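Local coordinates for protein CD1-2 antigen (Gallus gallus, PDB 3DBX) that probably presents lipid antigens at the cell surface, as CD1 relatives do, and here holds a palmitic acid in its antigen-binding groove, at residues Asn79-Arg82 / Phe83-Met87; Pro171-Ile174 / Leu175-Glu179. All coordinates share one frame; numbering follows the deposited sequence.

Contact 1. Residues Asn79-Arg82 / Phe83-Met87; sequences NTIR and FMHEM. With PLM (palmitic acid), chain F.
Successive turns of helix 77-89 are joined by the amides of Phe-83, Met-84 and His-85, which bond to the carbonyls of Asn-79, Thr-80 and Ile-81 in regular i to i+4 steps; the bond from Phe-83 N to Asn-79 O spans 2.7 Å. Thr-80 gives its hydroxyl to the backbone, bonding through OG1 to the carbonyl of Gly-76, and with chi1 at -50° its methyl is put anti to the backbone N. That methyl, CG2, lies 3.9 Å from CE of Met-84, the two side chains running alongside each other in the same direction. Ile-81 and His-85 are also paired side by side: CG2 of Ile-81 comes to the imidazole edge, in the ring plane, 3.8 Å from CD2. Both ring nitrogens of His-85 are engaged, ND1 with the hydroxyl of Tyr-95 and NE2 with that of Thr-27, which should fix the rotation of the ring. On the ligand side, Arg-82 stretches out from the backbone, bends at chi3 (39°) and brings NH1 to 2.9 Å from O1 of the palmitic acid, which sits over one face of the guanidinium; its charge would probably draw a carboxylate there. Asn-79 CB lies 3.7 Å from C3 of the fatty acid. Further along the acyl chain, C7 is 3.6 Å from CG of Phe-83, reached obliquely, while CG of Met-87 lies over one face of that ring, offset toward its rim. The helix lies on the floor of the groove and faces the opposing wall: Thr-80, Ile-81 and Met-84 rest on Leu-19 of strand 12-21, Ile-81 also meets strand 27-35, and Phe-83, Met-84 and Met-87 pack on helix 143-154.

Contact 2. Residues Pro171-Ile174 / Leu175-Glu179; sequences PNYI and LMLHE
Ile-174 O accepts His-178 N at 2.7 Å, one turn further along helix 156-180, which forms a wall of the MHC-like groove. Ile-174 contributes mainly backbone to this turn; its branched side chain is packed inward against Cys-105 and Leu-107 of strand 97-107 and Leu-35 of strand 27-35. Leu-175, largely on the surface, folds CD1 back to 3.5 Å from the carbonyl O of Pro-171 and also touches Leu-107. Its amide N bonds to that same oxygen at 3.3 Å, the longest of the four i to i+4 bonds here. Pro-171 has no amide hydrogen, and the helix is kinked there for want of a bond to the preceding turn. Leu-177 covers the ring of Tyr-173. Its methyl CD1 stands almost above the middle of the phenol, 3.8 Å from the ring centroid and 10° off its normal, a CH-pi contact. CD2 stays on the same side of the ring, beyond its rim, 3.9 Å from CE1 of Tyr-173. Tyr-173 has CG anti to the backbone N (chi1 -169°), which carries the ring forward to the following turn, alongside Leu-177. That ring also meets Phe-13 edge-to-face, and Leu-177 goes on to touch Trp-56 and Leu-35. The chemistry is thus divided: main-chain bonds carry the polar part, and the side chains meeting across the turn are apolar or aromatic, so cohesion on the buried side should come from dispersion and exclusion of solvent rather than charge pairing.

How the contacts relate
Contacts 1 and 2 belong to the helices on the two sides of the groove of the MHC-like domain, 77-89 and 156-180, which share one eight-stranded antiparallel floor. Their centres are about 30 Å apart and their nearest atoms about 17 Å, so they do not touch. The same two strands nevertheless serve both: strand 12-21 offers Leu-19 to contact 1 and Phe-13 to contact 2, and strand 27-35 offers Leu-29 to the former and Leu-35 to the latter. Palmitic acid distinguishes them. Contact 1 touches it directly, whereas the side chain of Tyr-173 in contact 2 remains about 11 Å from it, so 171-179 packs as part of the wall without touching this palmitic acid.

Contact 1. Residues Asn79-Arg82 / Phe83-Met87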
ATOM      1  N   ASN A  79     -24.825   5.897  -4.259  1.00 68.73           N
ATOM      2  CA  ASN A  79     -25.089   7.322  -4.029  1.00 69.83           C
ATOM      3  C   ASN A  79     -23.845   8.176  -4.208  1.00 66.48           C
ATOM      4  O   ASN A  79     -23.911   9.239  -4.822  1.00 67.93           O
ATOM      5  CB  ASN A  79     -25.702   7.571  -2.652  1.00 71.71           C
ATOM      6  CG  ASN A  79     -27.231   7.442  -2.646  1.00 76.84           C
ATOM      7  OD1 ASN A  79     -27.922   7.895  -3.563  1.00 79.33           O
ATOM      8  ND2 ASN A  79     -27.758   6.838  -1.592  1.00 77.96           N
ATOM      9  N   THR A  80     -22.714   7.712  -3.673  1.00 62.41           N
ATOM     10  CA  THR A  80     -21.423   8.421  -3.827  1.00 59.68           C
ATOM     11  C   THR A  80     -21.024   8.703  -5.291  1.00 59.32           C
ATOM     12  O   THR A  80     -20.610   9.809  -5.614  1.00 59.10           O
ATOM     13  CB  THR A  80     -20.259   7.683  -3.110  1.00 55.90           C
ATOM     14  OG1 THR A  80     -20.643   7.381  -1.768  1.00 56.98           O
ATOM     15  CG2 THR A  80     -19.015   8.553  -3.085  1.00 54.56           C
ATOM     16  N   ILE A  81     -21.133   7.694  -6.155  1.00 59.59           N
ATOM     17  CA  ILE A  81     -20.885   7.860  -7.585  1.00 60.92           C
ATOM     18  C   ILE A  81     -21.742   8.990  -8.150  1.00 64.80           C
ATOM     19  O   ILE A  81     -21.225   9.881  -8.808  1.00 65.47           O
ATOM     20  CB  ILE A  81     -21.166   6.562  -8.364  1.00 61.86           C
ATOM     21  CG1 ILE A  81     -20.107   5.519  -8.057  1.00 58.07           C
ATOM     22  CG2 ILE A  81     -21.260   6.826  -9.890  1.00 64.95           C
ATOM     23  CD1 ILE A  81     -20.648   4.136  -8.137  1.00 60.61           C
ATOM     24  N   ARG A  82     -23.045   8.964  -7.881  1.00 67.81           N
ATOM     25  CA  ARG A  82     -23.929  10.019  -8.354  1.00 72.05           C
ATOM     26  C   ARG A  82     -23.640  11.369  -7.695  1.00 71.75           C
ATOM     27  O   ARG A  82     -23.709  12.394  -8.352  1.00 73.87           O
ATOM     28  CB  ARG A  82     -25.401   9.630  -8.197  1.00 76.01           C
ATOM     29  CG  ARG A  82     -26.350  10.551  -8.962  1.00 82.64           C
ATOM     30  CD  ARG A  82     -27.728   9.919  -9.212  1.00 88.03           C
ATOM     31  NE  ARG A  82     -28.166   9.142  -8.054  1.00 89.52           N
ATOM     32  CZ  ARG A  82     -28.758   9.670  -6.985  1.00 92.43           C
ATOM     33  NH1 ARG A  82     -28.988  10.987  -6.932  1.00 94.33           N
ATOM     34  NH2 ARG A  82     -29.118   8.881  -5.973  1.00 92.43           N
ATOM     35  N   PHE A  83     -23.291  11.372  -6.415  1.00 69.81           N
ATOM     36  CA  PHE A  83     -22.867  12.602  -5.756  1.00 69.90           C
ATOM     37  C   PHE A  83     -21.609  13.197  -6.401  1.00 68.13           C
ATOM     38  O   PHE A  83     -21.486  14.420  -6.494  1.00 69.76           O
ATOM     39  CB  PHE A  83     -22.600  12.363  -4.273  1.00 68.45           C
ATOM     40  CG  PHE A  83     -22.232  13.612  -3.520  1.00 69.59           C
ATOM     41  CD1 PHE A  83     -23.195  14.585  -3.244  1.00 74.19           C
ATOM     42  CD2 PHE A  83     -20.920  13.820  -3.093  1.00 66.73           C
ATOM     43  CE1 PHE A  83     -22.857  15.743  -2.550  1.00 76.37           C
ATOM     44  CE2 PHE A  83     -20.570  14.980  -2.404  1.00 67.85           C
ATOM     45  CZ  PHE A  83     -21.536  15.939  -2.130  1.00 72.97           C
ATOM     46  N   MET A  84     -20.679  12.342  -6.832  1.00 64.64           N
ATOM     47  CA  MET A  84     -19.444  12.833  -7.470  1.00 63.55           C
ATOM     48  C   MET A  84     -19.683  13.356  -8.889  1.00 66.00           C
ATOM     49  O   MET A  84     -19.176  14.421  -9.243  1.00 67.40           O
ATOM     50  CB  MET A  84     -18.337  11.791  -7.432  1.00 59.48           C
ATOM     51  CG  MET A  84     -17.838  11.407  -6.011  1.00 58.60           C
ATOM     52  SD  MET A  84     -17.415  12.792  -4.917  1.00 59.91           S
ATOM     53  CE  MET A  84     -17.066  11.909  -3.397  1.00 57.86           C
ATOM     54  N   HIS A  85     -20.471  12.632  -9.686  1.00 67.80           N
ATOM     55  CA  HIS A  85     -20.924  13.137 -10.998  1.00 71.10           C
ATOM     56  C   HIS A  85     -21.642  14.478 -10.884  1.00 75.38           C
ATOM     57  O   HIS A  85     -21.497  15.330 -11.754  1.00 77.37           O
ATOM     58  CB  HIS A  85     -21.834  12.131 -11.715  1.00 72.86           C
ATOM     59  CG  HIS A  85     -21.099  11.076 -12.484  1.00 70.33           C
ATOM     60  ND1 HIS A  85     -20.553  11.303 -13.729  1.00 70.74           N
ATOM     61  CD2 HIS A  85     -20.825   9.784 -12.185  1.00 67.03           C
ATOM     62  CE1 HIS A  85     -19.972  10.198 -14.165  1.00 68.25           C
ATOM     63  NE2 HIS A  85     -20.124   9.261 -13.245  1.00 67.59           N
ATOM     64  N   GLU A  86     -22.415  14.654  -9.813  1.00 77.28           N
ATOM     65  CA  GLU A  86     -23.187  15.874  -9.576  1.00 82.13           C
ATOM     66  C   GLU A  86     -22.336  17.093  -9.227  1.00 81.95           C
ATOM     67  O   GLU A  86     -22.644  18.208  -9.650  1.00 85.33           O
ATOM     68  CB  GLU A  86     -24.199  15.671  -8.445  1.00 84.26           C
ATOM     69  CG  GLU A  86     -25.114  14.453  -8.553  1.00 87.18           C
ATOM     70  CD  GLU A  86     -25.731  14.264  -9.928  1.00 92.49           C
ATOM     71  OE1 GLU A  86     -26.636  15.052 -10.293  1.00 98.30           O
ATOM     72  OE2 GLU A  86     -25.318  13.306 -10.628  1.00 90.65           O
ATOM     73  N   MET A  87     -21.301  16.885  -8.420  1.00 78.40           N
ATOM     74  CA  MET A  87     -20.431  17.979  -7.981  1.00 79.06           C
ATOM     75  C   MET A  87     -19.525  18.464  -9.115  1.00 78.85           C
ATOM     76  O   MET A  87     -19.209  19.653  -9.208  1.00 80.95           O
ATOM     77  CB  MET A  87     -19.592  17.558  -6.763  1.00 75.87           C
ATOM     78  CG  MET A  87     -20.396  17.249  -5.491  1.00 77.80           C
ATOM     79  SD  MET A  87     -21.282  18.647  -4.755  1.00 86.25           S
ATOM     80  CE  MET A  87     -22.910  18.519  -5.504  1.00 88.93           C
TER
HETATM   81  C1  PLM F 522     -27.017  12.770  -4.361  1.00 68.45           C
HETATM   82  O1  PLM F 522     -26.860  11.851  -5.206  1.00 69.12           O
HETATM   83  O2  PLM F 522     -27.135  13.945  -4.778  1.00 68.55           O
HETATM   84  C2  PLM F 522     -27.066  12.483  -2.870  1.00 68.29           C
HETATM   85  C3  PLM F 522     -26.361  11.167  -2.535  1.00 68.56           C
HETATM   86  C4  PLM F 522     -26.230  10.947  -1.029  1.00 68.16           C
HETATM   87  C5  PLM F 522     -24.913  11.498  -0.474  1.00 68.15           C
HETATM   88  C6  PLM F 522     -23.738  10.525  -0.603  1.00 67.41           C
HETATM   89  C7  PLM F 522     -22.417  11.253  -0.850  1.00 66.76           C
HETATM   90  C8  PLM F 522     -21.542  11.273   0.390  1.00 65.86           C
HETATM   91  C9  PLM F 522     -20.068  11.126   0.025  1.00 65.75           C
HETATM   92  CA  PLM F 522     -19.241  11.062   1.305  1.00 65.12           C
HETATM   93  CB  PLM F 522     -18.080  10.082   1.205  1.00 64.64           C
HETATM   94  CC  PLM F 522     -18.424   8.708   1.768  1.00 63.52           C
HETATM   95  CD  PLM F 522     -17.969   8.547   3.213  1.00 63.09           C
HETATM   96  CE  PLM F 522     -18.727   7.397   3.840  1.00 63.06           C
HETATM   97  CF  PLM F 522     -17.791   6.434   4.561  1.00 63.32           C
HETATM   98  CG  PLM F 522     -18.316   5.006   4.468  1.00 62.30           C

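Contact 2. Residues Pro171-Ile174 / Leu175-Glu179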
ATOM      1  N   PRO A 171     -16.827  -0.231  14.909  1.00 59.11           N
ATOM      2  CA  PRO A 171     -16.298  -0.862  16.128  1.00 60.64           C
ATOM      3  C   PRO A 171     -16.755  -2.305  16.419  1.00 61.94           C
ATOM      4  O   PRO A 171     -15.907  -3.147  16.751  1.00 61.21           O
ATOM      5  CB  PRO A 171     -16.757   0.091  17.243  1.00 65.44           C
ATOM      6  CG  PRO A 171     -16.829   1.385  16.589  1.00 64.45           C
ATOM      7  CD  PRO A 171     -17.377   1.099  15.218  1.00 61.86           C
ATOM      8  N   ASN A 172     -18.061  -2.582  16.348  1.00 64.07           N
ATOM      9  CA  ASN A 172     -18.577  -3.958  16.439  1.00 65.10           C
ATOM     10  C   ASN A 172     -17.985  -4.917  15.387  1.00 61.06           C
ATOM     11  O   ASN A 172     -17.670  -6.063  15.697  1.00 60.99           O
ATOM     12  CB  ASN A 172     -20.110  -3.982  16.370  1.00 68.63           C
ATOM     13  CG  ASN A 172     -20.765  -3.637  17.705  1.00 76.08           C
ATOM     14  OD1 ASN A 172     -20.433  -2.626  18.335  1.00 79.46           O
ATOM     15  ND2 ASN A 172     -21.703  -4.482  18.146  1.00 80.59           N
ATOM     16  N   TYR A 173     -17.835  -4.424  14.158  1.00 58.13           N
ATOM     17  CA  TYR A 173     -17.276  -5.181  13.036  1.00 55.39           C
ATOM     18  C   TYR A 173     -15.805  -5.581  13.259  1.00 52.88           C
ATOM     19  O   TYR A 173     -15.442  -6.749  13.081  1.00 52.21           O
ATOM     20  CB  TYR A 173     -17.437  -4.353  11.755  1.00 53.96           C
ATOM     21  CG  TYR A 173     -17.146  -5.054  10.445  1.00 52.06           C
ATOM     22  CD1 TYR A 173     -17.583  -6.357  10.186  1.00 54.94           C
ATOM     23  CD2 TYR A 173     -16.472  -4.384   9.441  1.00 49.50           C
ATOM     24  CE1 TYR A 173     -17.310  -6.982   8.938  1.00 53.86           C
ATOM     25  CE2 TYR A 173     -16.207  -4.987   8.221  1.00 50.61           C
ATOM     26  CZ  TYR A 173     -16.628  -6.279   7.974  1.00 50.92           C
ATOM     27  OH  TYR A 173     -16.336  -6.829   6.734  1.00 51.31           O
ATOM     28  N   ILE A 174     -14.979  -4.619  13.668  1.00 52.25           N
ATOM     29  CA  ILE A 174     -13.564  -4.857  13.992  1.00 50.91           C
ATOM     30  C   ILE A 174     -13.434  -5.977  15.040  1.00 53.76           C
ATOM     31  O   ILE A 174     -12.628  -6.907  14.886  1.00 52.65           O
ATOM     32  CB  ILE A 174     -12.897  -3.565  14.538  1.00 51.36           C
ATOM     33  CG1 ILE A 174     -12.769  -2.508  13.433  1.00 48.71           C
ATOM     34  CG2 ILE A 174     -11.527  -3.865  15.113  1.00 50.74           C
ATOM     35  CD1 ILE A 174     -12.420  -1.091  13.942  1.00 50.07           C
ATOM     36  N   LEU A 175     -14.254  -5.868  16.087  1.00 57.16           N
ATOM     37  CA  LEU A 175     -14.268  -6.783  17.210  1.00 60.31           C
ATOM     38  C   LEU A 175     -14.571  -8.215  16.785  1.00 60.57           C
ATOM     39  O   LEU A 175     -13.873  -9.152  17.185  1.00 60.46           O
ATOM     40  CB  LEU A 175     -15.292  -6.310  18.239  1.00 64.42           C
ATOM     41  CG  LEU A 175     -14.748  -5.654  19.507  1.00 67.07           C
ATOM     42  CD1 LEU A 175     -13.818  -4.497  19.177  1.00 62.83           C
ATOM     43  CD2 LEU A 175     -15.896  -5.198  20.399  1.00 72.07           C
ATOM     44  N   MET A 176     -15.608  -8.371  15.969  1.00 60.86           N
ATOM     45  CA  MET A 176     -15.977  -9.674  15.433  1.00 62.34           C
ATOM     46  C   MET A 176     -14.900 -10.224  14.474  1.00 58.90           C
ATOM     47  O   MET A 176     -14.593 -11.421  14.506  1.00 59.38           O
ATOM     48  CB  MET A 176     -17.377  -9.623  14.802  1.00 63.37           C
ATOM     49  CG  MET A 176     -18.483  -9.259  15.831  1.00 69.38           C
ATOM     50  SD  MET A 176     -20.227  -9.294  15.311  1.00 73.20           S
ATOM     51  CE  MET A 176     -20.712 -10.971  15.744  1.00 77.67           C
ATOM     52  N   LEU A 177     -14.294  -9.345  13.674  1.00 55.69           N
ATOM     53  CA  LEU A 177     -13.270  -9.761  12.709  1.00 53.32           C
ATOM     54  C   LEU A 177     -11.998 -10.170  13.431  1.00 53.71           C
ATOM     55  O   LEU A 177     -11.324 -11.123  13.040  1.00 53.78           O
ATOM     56  CB  LEU A 177     -12.946  -8.641  11.721  1.00 50.04           C
ATOM     57  CG  LEU A 177     -13.953  -8.226  10.635  1.00 50.06           C
ATOM     58  CD1 LEU A 177     -13.408  -7.019   9.898  1.00 46.31           C
ATOM     59  CD2 LEU A 177     -14.289  -9.359   9.665  1.00 51.18           C
ATOM     60  N   HIS A 178     -11.673  -9.419  14.479  1.00 54.28           N
ATOM     61  CA  HIS A 178     -10.511  -9.676  15.301  1.00 55.31           C
ATOM     62  C   HIS A 178     -10.587 -11.078  15.929  1.00 57.62           C
ATOM     63  O   HIS A 178      -9.598 -11.796  15.948  1.00 58.35           O
ATOM     64  CB  HIS A 178     -10.423  -8.593  16.381  1.00 57.31           C
ATOM     65  CG  HIS A 178      -9.121  -8.564  17.111  1.00 60.13           C
ATOM     66  ND1 HIS A 178      -8.979  -9.045  18.396  1.00 67.64           N
ATOM     67  CD2 HIS A 178      -7.901  -8.111  16.739  1.00 60.86           C
ATOM     68  CE1 HIS A 178      -7.723  -8.889  18.787  1.00 69.42           C
ATOM     69  NE2 HIS A 178      -7.049  -8.319  17.801  1.00 64.49           N
ATOM     70  N   GLU A 179     -11.765 -11.456  16.421  1.00 59.03           N
ATOM     71  CA  GLU A 179     -12.029 -12.763  17.032  1.00 61.27           C
ATOM     72  C   GLU A 179     -11.950 -13.973  16.061  1.00 59.54           C
ATOM     73  O   GLU A 179     -11.604 -15.090  16.468  1.00 61.52           O
ATOM     74  CB  GLU A 179     -13.386 -12.690  17.768  1.00 64.22           C
ATOM     75  CG  GLU A 179     -14.172 -13.990  17.927  1.00 67.61           C
ATOM     76  CD  GLU A 179     -15.346 -13.864  18.901  1.00 73.27           C
ATOM     77  OE1 GLU A 179     -15.231 -13.109  19.895  1.00 77.78           O
ATOM     78  OE2 GLU A 179     -16.384 -14.538  18.696  1.00 77.40           O
TER